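Local atomic coordinates of putative lipase (Bacteroides thetaiotaomicron VPI-5482, PDB entry 3BZW), a protein that is a putative lipase of the GDSL (SGNH-hydrolase) family that possibly hydrolyses lysophospholipids or related esters. Residues Q70-P75 / M138-Y143. Sequence-based numbering, arbitrary orientation.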
loop_
_atom_site.group_PDB
_atom_site.type_symbol
_atom_site.label_atom_id
_atom_site.label_comp_id
_atom_site.label_asym_id
_atom_site.label_seq_id
_atom_site.Cartn_x
_atom_site.Cartn_y
_atom_site.Cartn_z
ATOM N N GLN A 70 -20.939 -18.411 -27.457
ATOM C CA GLN A 70 -19.806 -17.920 -26.680
ATOM C C GLN A 70 -18.734 -17.342 -27.600
ATOM O O GLN A 70 -18.886 -17.355 -28.822
ATOM C CB GLN A 70 -19.233 -19.073 -25.856
ATOM C CG GLN A 70 -20.233 -19.656 -24.860
ATOM C CD GLN A 70 -19.874 -21.063 -24.427
ATOM O OE1 GLN A 70 -18.712 -21.366 -24.170
ATOM N NE2 GLN A 70 -20.876 -21.930 -24.337
ATOM N N TRP A 71 -17.648 -16.840 -27.020
ATOM C CA TRP A 71 -16.583 -16.258 -27.825
ATOM C C TRP A 71 -15.964 -17.216 -28.838
ATOM O O TRP A 71 -15.284 -16.775 -29.766
ATOM C CB TRP A 71 -15.476 -15.667 -26.935
ATOM C CG TRP A 71 -15.520 -14.164 -26.875
ATOM C CD1 TRP A 71 -16.234 -13.392 -25.999
ATOM C CD2 TRP A 71 -14.866 -13.255 -27.769
ATOM N NE1 TRP A 71 -16.065 -12.057 -26.294
ATOM C CE2 TRP A 71 -15.232 -11.945 -27.377
ATOM C CE3 TRP A 71 -14.008 -13.418 -28.868
ATOM C CZ2 TRP A 71 -14.768 -10.807 -28.044
ATOM C CZ3 TRP A 71 -13.547 -12.286 -29.533
ATOM C CH2 TRP A 71 -13.929 -10.997 -29.118
ATOM N N ASP A 72 -16.202 -18.517 -28.686
ATOM C CA ASP A 72 -15.636 -19.476 -29.635
ATOM C C ASP A 72 -16.402 -19.461 -30.956
ATOM O O ASP A 72 -15.954 -20.035 -31.950
ATOM C CB ASP A 72 -15.627 -20.897 -29.042
ATOM C CG ASP A 72 -17.022 -21.425 -28.743
ATOM O OD1 ASP A 72 -17.935 -20.615 -28.479
ATOM O OD2 ASP A 72 -17.198 -22.661 -28.750
ATOM N N ASP A 73 -17.543 -18.778 -30.965
ATOM C CA ASP A 73 -18.381 -18.696 -32.156
ATOM C C ASP A 73 -18.153 -17.410 -32.956
ATOM O O ASP A 73 -18.778 -17.205 -33.996
ATOM C CB ASP A 73 -19.860 -18.807 -31.749
ATOM C CG ASP A 73 -20.774 -19.142 -32.922
ATOM O OD1 ASP A 73 -20.467 -20.106 -33.662
ATOM O OD2 ASP A 73 -21.804 -18.452 -33.094
ATOM N N VAL A 74 -17.252 -16.552 -32.483
ATOM C CA VAL A 74 -16.974 -15.293 -33.173
ATOM C C VAL A 74 -16.439 -15.487 -34.596
ATOM O O VAL A 74 -16.875 -14.804 -35.519
ATOM C CB VAL A 74 -16.006 -14.409 -32.351
ATOM C CG1 VAL A 74 -15.527 -13.216 -33.185
ATOM C CG2 VAL A 74 -16.722 -13.907 -31.097
ATOM N N PRO A 75 -15.480 -16.410 -34.792
ATOM C CA PRO A 75 -14.957 -16.624 -36.145
ATOM C C PRO A 75 -16.051 -17.061 -37.126
ATOM O O PRO A 75 -16.116 -16.568 -38.252
ATOM C CB PRO A 75 -13.900 -17.710 -35.936
ATOM C CG PRO A 75 -13.364 -17.370 -34.575
ATOM C CD PRO A 75 -14.639 -17.098 -33.795
HETATM N N MSE A 138 -3.457 -19.744 -29.158
HETATM C CA MSE A 138 -4.612 -19.884 -30.030
HETATM C C MSE A 138 -5.336 -21.183 -29.686
HETATM O O MSE A 138 -5.064 -22.229 -30.270
HETATM C CB MSE A 138 -4.169 -19.897 -31.499
HETATM C CG MSE A 138 -3.365 -18.668 -31.921
HETATM SE SE MSE A 138 -4.419 -17.039 -31.931
HETATM C CE MSE A 138 -3.781 -16.267 -33.578
ATOM N N THR A 139 -6.255 -21.115 -28.730
ATOM C CA THR A 139 -7.005 -22.299 -28.322
ATOM C C THR A 139 -8.433 -21.929 -27.963
ATOM O O THR A 139 -8.698 -20.825 -27.492
ATOM C CB THR A 139 -6.356 -22.976 -27.094
ATOM O OG1 THR A 139 -7.144 -24.108 -26.693
ATOM C CG2 THR A 139 -6.269 -21.996 -25.934
ATOM N N GLN A 140 -9.354 -22.858 -28.194
ATOM C CA GLN A 140 -10.757 -22.633 -27.872
ATOM C C GLN A 140 -11.033 -23.163 -26.472
ATOM O O GLN A 140 -12.154 -23.066 -25.973
ATOM C CB GLN A 140 -11.655 -23.352 -28.879
ATOM C CG GLN A 140 -11.495 -22.864 -30.307
ATOM C CD GLN A 140 -12.398 -23.599 -31.275
ATOM O OE1 GLN A 140 -13.620 -23.597 -31.124
ATOM N NE2 GLN A 140 -11.801 -24.231 -32.279
ATOM N N ASP A 141 -10.006 -23.723 -25.838
ATOM C CA ASP A 141 -10.156 -24.279 -24.496
ATOM C C ASP A 141 -10.273 -23.200 -23.424
ATOM O O ASP A 141 -10.768 -23.463 -22.334
ATOM C CB ASP A 141 -8.970 -25.180 -24.135
ATOM C CG ASP A 141 -8.781 -26.332 -25.107
ATOM O OD1 ASP A 141 -9.789 -26.898 -25.576
ATOM O OD2 ASP A 141 -7.614 -26.681 -25.384
ATOM N N THR A 142 -9.813 -21.992 -23.729
ATOM C CA THR A 142 -9.863 -20.914 -22.748
ATOM C C THR A 142 -10.477 -19.637 -23.308
ATOM O O THR A 142 -10.566 -19.457 -24.521
ATOM C CB THR A 142 -8.456 -20.583 -22.223
ATOM O OG1 THR A 142 -7.707 -19.933 -23.253
ATOM C CG2 THR A 142 -7.730 -21.860 -21.811
ATOM N N TYR A 143 -10.893 -18.752 -22.407
ATOM C CA TYR A 143 -11.515 -17.491 -22.790
ATOM C C TYR A 143 -10.519 -16.574 -23.501
ATOM O O TYR A 143 -10.821 -16.018 -24.559
ATOM C CB TYR A 143 -12.069 -16.801 -21.545
ATOM C CG TYR A 143 -12.969 -15.618 -21.825
ATOM C CD1 TYR A 143 -14.155 -15.772 -22.548
ATOM C CD2 TYR A 143 -12.662 -14.354 -21.328
ATOM C CE1 TYR A 143 -15.015 -14.698 -22.761
ATOM C CE2 TYR A 143 -13.512 -13.271 -21.539
ATOM C CZ TYR A 143 -14.688 -13.453 -22.250
ATOM O OH TYR A 143 -15.550 -12.397 -22.420
HETATM O O HOH W 1 -15.186 -24.456 -29.002
#
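Trp71 and Asp72, in the turn leading into helix 74-85, face Tyr143 and Gln140, whose loop joins strand 127-136 to helix 143-157 in this SGNH-hydrolase fold of a parallel sheet flanked by helices. The backbones stay apart, CA of Asp72 lying 6.1 Å from CA of Gln140, an example of two helix starts joined by an aromatic pair and a bridging water. Arg146 adds a link, bonding to both Gln70 OE1 and Gln140 O. On the loop side, the backbone N of Asp141 donates to Thr139 OG1 in an ST turn, and Thr142 N-caps helix 143-157. Tyr143 swings its ring across with CG anti to the backbone N (chi1 -169°), bringing CE1 to 3.7 Å from Trp71 CD1. The plane of the Trp71 five-membered ring stands at 83° to the Tyr143 ring, and the two meet obliquely. Tyr143 OH bonds to the carbonyl O of Tyr198, fixing the phenol's far end, while Val74 CG2 lies over one face of the indole. With an alanine in place of Tyr143, the indole would probably lose its packing at Trp71 CD1 and the Tyr198 carbonyl its hydroxyl partner. Nearer solvent, Gln140, its chain extended beyond CG, reaches toward Asp72, and one water oxygen donates to both Asp72 OD2 (2.7 Å) and Gln140 OE1 (2.8 Å).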